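Local coordinates for 6b protein (Agrobacterium vitis, PDB 3AQ2) that disturbs plant cell proliferation, has an ADP-ribosylation fold and probably acts as a toxin on the miRNA machinery of the host, at residues F44-D55 against E186-P196. Sequence-based numbering, arbitrary orientation.
Sequences FNRSVVNPNEYD and EFQLSDLIHYP
Glu186 reaches into the 44-55 loop with both carboxylate oxygens. OE1 accepts a hydrogen bond from Ser47 OG on its syn lone pair, with OG 2.5 Å from OE1, while OE2 takes Val48 N on its syn side, N to OE2 measuring 2.8 Å. An extended chain, with CG anti to the backbone N (chi1 -172°), carries the carboxylate that far. Ser47 OG, besides donating to Glu186, accepts from Val49 N and Asn50 N, an ST turn and ST motif that fix the hydroxyl's position and lead into the type I turn from Asn50 to Glu53.

Two waters meet at Asp55 OD2. One donates to it and to Glu186 OE2, two oxygens that lie 4.7 Å apart and whose like charges it probably helps to screen; the other donates to the same Asp55 OD2 and accepts from Gln188 N and NE2. Asn45 ND2 also donates to OD2, from above the carboxylate plane.

This contact joins the loop between strands 41-43 and 58-60 of the ADP-ribosylation fold to the chain that enters, forms and leaves strand 192-194, which pairs antiparallel with strand 83-85.

The amides of Asn45 and Gln188 stack, coming from opposite directions with planes 6° apart, Asn45 CG lying 3.3 Å from Gln188 NE2. Two hydrogen bonds to the backbone of His194 fix the rotation of the Gln188 amide, OE1 accepting from N and NE2 donating to O. The His194 ring turns its edge to the loop, where NE2 donates a weak hydrogen bond to Phe44 O and CD2 lies 3.0 Å from Asn45 OD1.

Apolar packing centres on Phe44. Pro196 CD sits over one face in a CH-pi contact, 3.6 Å from the ring centroid, and Phe44 CZ meets Tyr195 CD1 obliquely at 3.7 Å; Leu59 of strand 58-60 touches all three side chains.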
loop_
_atom_site.group_PDB
_atom_site.type_symbol
_atom_site.label_atom_id
_atom_site.label_comp_id
_atom_site.label_asym_id
_atom_site.label_seq_id
_atom_site.Cartn_x
_atom_site.Cartn_y
_atom_site.Cartn_z
ATOM N N PHE A 44 1.398 10.702 11.088
ATOM C CA PHE A 44 0.638 9.580 11.652
ATOM C C PHE A 44 1.327 8.807 12.755
ATOM O O PHE A 44 0.663 8.346 13.683
ATOM C CB PHE A 44 0.185 8.615 10.548
ATOM C CG PHE A 44 1.306 8.102 9.670
ATOM C CD1 PHE A 44 1.956 6.897 9.973
ATOM C CD2 PHE A 44 1.714 8.821 8.553
ATOM C CE1 PHE A 44 2.991 6.412 9.164
ATOM C CE2 PHE A 44 2.755 8.340 7.725
ATOM C CZ PHE A 44 3.395 7.139 8.046
ATOM N N ASN A 45 2.650 8.673 12.660
ATOM C CA ASN A 45 3.401 7.903 13.641
ATOM C C ASN A 45 4.137 8.787 14.630
ATOM O O ASN A 45 4.885 9.679 14.230
ATOM C CB ASN A 45 4.399 6.963 12.951
ATOM C CG ASN A 45 4.982 5.936 13.913
ATOM O OD1 ASN A 45 4.255 5.100 14.458
ATOM N ND2 ASN A 45 6.298 5.999 14.135
ATOM N N ARG A 46 3.936 8.515 15.921
ATOM C CA ARG A 46 4.603 9.260 16.988
ATOM C C ARG A 46 6.103 8.972 17.036
ATOM O O ARG A 46 6.545 7.839 16.836
ATOM C CB ARG A 46 3.962 8.945 18.344
ATOM C CG ARG A 46 2.493 9.330 18.423
ATOM C CD ARG A 46 2.304 10.851 18.409
ATOM N NE ARG A 46 0.922 11.224 18.101
ATOM C CZ ARG A 46 0.481 12.473 17.970
ATOM N NH1 ARG A 46 1.311 13.497 18.122
ATOM N NH2 ARG A 46 -0.799 12.693 17.681
ATOM N N SER A 47 6.878 10.023 17.266
ATOM C CA SER A 47 8.324 9.903 17.360
ATOM C C SER A 47 8.711 9.061 18.570
ATOM O O SER A 47 8.057 9.130 19.617
ATOM C CB SER A 47 8.937 11.296 17.497
ATOM O OG SER A 47 10.320 11.241 17.769
ATOM N N VAL A 48 9.772 8.275 18.425
ATOM C CA VAL A 48 10.349 7.543 19.555
ATOM C C VAL A 48 11.309 8.445 20.341
ATOM O O VAL A 48 11.659 8.148 21.479
ATOM C CB VAL A 48 11.039 6.230 19.094
ATOM C CG1 VAL A 48 11.421 5.396 20.274
ATOM C CG2 VAL A 48 10.093 5.431 18.226
ATOM N N VAL A 49 11.706 9.556 19.724
ATOM C CA VAL A 49 12.586 10.542 20.358
ATOM C C VAL A 49 11.768 11.527 21.209
ATOM O O VAL A 49 12.084 11.759 22.379
ATOM C CB VAL A 49 13.462 11.273 19.308
ATOM C CG1 VAL A 49 14.346 12.332 19.966
ATOM C CG2 VAL A 49 14.334 10.273 18.574
ATOM N N ASN A 50 10.728 12.114 20.625
ATOM C CA ASN A 50 9.720 12.825 21.425
ATOM C C ASN A 50 8.315 12.279 21.149
ATOM O O ASN A 50 7.692 12.643 20.147
ATOM C CB ASN A 50 9.798 14.342 21.218
ATOM C CG ASN A 50 8.818 15.108 22.111
ATOM O OD1 ASN A 50 7.873 14.537 22.672
ATOM N ND2 ASN A 50 9.039 16.408 22.240
ATOM N N PRO A 51 7.830 11.376 22.027
ATOM C CA PRO A 51 6.612 10.552 21.894
ATOM C C PRO A 51 5.293 11.316 21.750
ATOM O O PRO A 51 4.253 10.715 21.429
ATOM C CB PRO A 51 6.601 9.741 23.194
ATOM C CG PRO A 51 8.010 9.724 23.632
ATOM C CD PRO A 51 8.548 11.063 23.274
ATOM N N ASN A 52 5.342 12.618 21.987
ATOM C CA ASN A 52 4.166 13.462 21.867
ATOM C C ASN A 52 4.098 14.149 20.512
ATOM O O ASN A 52 3.031 14.645 20.130
ATOM C CB ASN A 52 4.150 14.525 22.968
ATOM C CG ASN A 52 4.312 13.943 24.355
ATOM O OD1 ASN A 52 3.600 13.021 24.755
ATOM N ND2 ASN A 52 5.246 14.500 25.106
ATOM N N GLU A 53 5.233 14.185 19.801
ATOM C CA GLU A 53 5.313 14.780 18.459
ATOM C C GLU A 53 5.342 13.667 17.433
ATOM O O GLU A 53 5.597 12.515 17.773
ATOM C CB GLU A 53 6.596 15.588 18.283
ATOM C CG GLU A 53 6.767 16.806 19.188
ATOM C CD GLU A 53 7.996 17.638 18.822
ATOM O OE1 GLU A 53 8.901 17.122 18.124
ATOM O OE2 GLU A 53 8.065 18.817 19.237
ATOM N N TYR A 54 5.102 14.012 16.170
ATOM C CA TYR A 54 5.174 13.016 15.104
ATOM C C TYR A 54 6.613 12.805 14.646
ATOM O O TYR A 54 7.453 13.696 14.794
ATOM C CB TYR A 54 4.352 13.456 13.900
ATOM C CG TYR A 54 2.859 13.482 14.116
ATOM C CD1 TYR A 54 2.174 14.695 14.172
ATOM C CD2 TYR A 54 2.132 12.300 14.238
ATOM C CE1 TYR A 54 0.795 14.733 14.352
ATOM C CE2 TYR A 54 0.751 12.323 14.420
ATOM C CZ TYR A 54 0.090 13.540 14.472
ATOM O OH TYR A 54 -1.280 13.566 14.635
ATOM N N ASP A 55 6.889 11.634 14.073
ATOM C CA ASP A 55 8.175 11.427 13.388
ATOM C C ASP A 55 8.182 12.154 12.034
ATOM O O ASP A 55 7.303 12.984 11.770
ATOM C CB ASP A 55 8.566 9.933 13.305
ATOM C CG ASP A 55 7.722 9.123 12.312
ATOM O OD1 ASP A 55 6.982 9.697 11.473
ATOM O OD2 ASP A 55 7.831 7.876 12.367
ATOM N N GLU A 186 13.732 10.624 10.961
ATOM C CA GLU A 186 13.226 9.586 11.844
ATOM C C GLU A 186 11.992 8.951 11.243
ATOM O O GLU A 186 11.001 9.627 10.994
ATOM C CB GLU A 186 12.874 10.128 13.230
ATOM C CG GLU A 186 12.532 8.987 14.184
ATOM C CD GLU A 186 11.700 9.406 15.377
ATOM O OE1 GLU A 186 11.797 10.575 15.808
ATOM O OE2 GLU A 186 10.950 8.535 15.870
ATOM N N PHE A 187 12.072 7.647 11.026
ATOM C CA PHE A 187 10.935 6.886 10.538
ATOM C C PHE A 187 11.095 5.411 10.892
ATOM O O PHE A 187 12.181 4.963 11.276
ATOM C CB PHE A 187 10.740 7.099 9.022
ATOM C CG PHE A 187 11.953 6.763 8.194
ATOM C CD1 PHE A 187 12.231 5.437 7.845
ATOM C CD2 PHE A 187 12.801 7.769 7.741
ATOM C CE1 PHE A 187 13.354 5.118 7.071
ATOM C CE2 PHE A 187 13.920 7.462 6.958
ATOM C CZ PHE A 187 14.197 6.138 6.626
ATOM N N GLN A 188 10.007 4.661 10.767
ATOM C CA GLN A 188 10.000 3.255 11.171
ATOM C C GLN A 188 10.709 2.359 10.177
ATOM O O GLN A 188 10.548 2.514 8.971
ATOM C CB GLN A 188 8.569 2.756 11.291
ATOM C CG GLN A 188 7.770 3.410 12.363
ATOM C CD GLN A 188 6.325 3.043 12.210
ATOM O OE1 GLN A 188 5.864 2.057 12.786
ATOM N NE2 GLN A 188 5.602 3.816 11.400
ATOM N N LEU A 189 11.467 1.406 10.710
ATOM C CA LEU A 189 12.080 0.355 9.917
ATOM C C LEU A 189 11.777 -0.974 10.588
ATOM O O LEU A 189 12.377 -1.320 11.613
ATOM C CB LEU A 189 13.589 0.557 9.809
ATOM C CG LEU A 189 14.117 1.534 8.760
ATOM C CD1 LEU A 189 15.603 1.777 9.007
ATOM C CD2 LEU A 189 13.892 0.995 7.356
ATOM N N SER A 190 10.843 -1.710 9.999
ATOM C CA SER A 190 10.350 -2.964 10.562
ATOM C C SER A 190 9.626 -3.740 9.471
ATOM O O SER A 190 9.243 -3.181 8.435
ATOM C CB SER A 190 9.369 -2.691 11.705
ATOM O OG SER A 190 9.045 -3.896 12.385
ATOM N N ASP A 191 9.412 -5.030 9.700
ATOM C CA ASP A 191 8.626 -5.808 8.734
ATOM C C ASP A 191 7.119 -5.600 8.897
ATOM O O ASP A 191 6.329 -6.012 8.042
ATOM C CB ASP A 191 9.015 -7.276 8.784
ATOM C CG ASP A 191 10.425 -7.501 8.276
ATOM O OD1 ASP A 191 10.709 -7.145 7.108
ATOM O OD2 ASP A 191 11.252 -8.023 9.050
ATOM N N LEU A 192 6.733 -4.949 9.994
ATOM C CA LEU A 192 5.375 -4.418 10.153
ATOM C C LEU A 192 5.478 -3.043 10.794
ATOM O O LEU A 192 5.970 -2.910 11.928
ATOM C CB LEU A 192 4.504 -5.310 11.049
ATOM C CG LEU A 192 3.910 -6.622 10.548
ATOM C CD1 LEU A 192 3.185 -7.284 11.706
ATOM C CD2 LEU A 192 2.956 -6.415 9.378
ATOM N N ILE A 193 5.022 -2.027 10.076
ATOM C CA ILE A 193 5.060 -0.653 10.572
ATOM C C ILE A 193 3.658 -0.100 10.801
ATOM O O ILE A 193 2.697 -0.531 10.165
ATOM C CB ILE A 193 5.859 0.280 9.613
ATOM C CG1 ILE A 193 5.218 0.362 8.220
ATOM C CG2 ILE A 193 7.320 -0.197 9.510
ATOM C CD1 ILE A 193 5.810 1.460 7.331
ATOM N N HIS A 194 3.534 0.839 11.728
ATOM C CA HIS A 194 2.304 1.602 11.872
ATOM C C HIS A 194 2.141 2.526 10.657
ATOM O O HIS A 194 3.017 3.352 10.377
ATOM C CB HIS A 194 2.368 2.404 13.170
ATOM C CG HIS A 194 1.281 3.414 13.326
ATOM N ND1 HIS A 194 -0.039 3.160 13.012
ATOM C CD2 HIS A 194 1.313 4.670 13.832
ATOM C CE1 HIS A 194 -0.765 4.231 13.281
ATOM N NE2 HIS A 194 0.032 5.164 13.771
ATOM N N TYR A 195 1.029 2.382 9.935
ATOM C CA TYR A 195 0.838 3.121 8.684
ATOM C C TYR A 195 -0.650 3.193 8.329
ATOM O O TYR A 195 -1.349 2.186 8.443
ATOM C CB TYR A 195 1.607 2.422 7.554
ATOM C CG TYR A 195 1.788 3.260 6.308
ATOM C CD1 TYR A 195 2.968 3.983 6.105
ATOM C CD2 TYR A 195 0.783 3.328 5.335
ATOM C CE1 TYR A 195 3.143 4.765 4.962
ATOM C CE2 TYR A 195 0.941 4.108 4.189
ATOM C CZ TYR A 195 2.128 4.818 4.012
ATOM O OH TYR A 195 2.292 5.585 2.881
ATOM N N PRO A 196 -1.141 4.378 7.908
ATOM C CA PRO A 196 -2.579 4.482 7.642
ATOM C C PRO A 196 -2.985 3.700 6.403
ATOM O O PRO A 196 -2.321 3.782 5.370
ATOM C CB PRO A 196 -2.795 5.983 7.394
ATOM C CG PRO A 196 -1.557 6.656 7.960
ATOM C CD PRO A 196 -0.466 5.670 7.683
HETATM O O HOH W 1 7.438 6.035 10.304
HETATM O O HOH W 2 9.789 6.675 14.095
#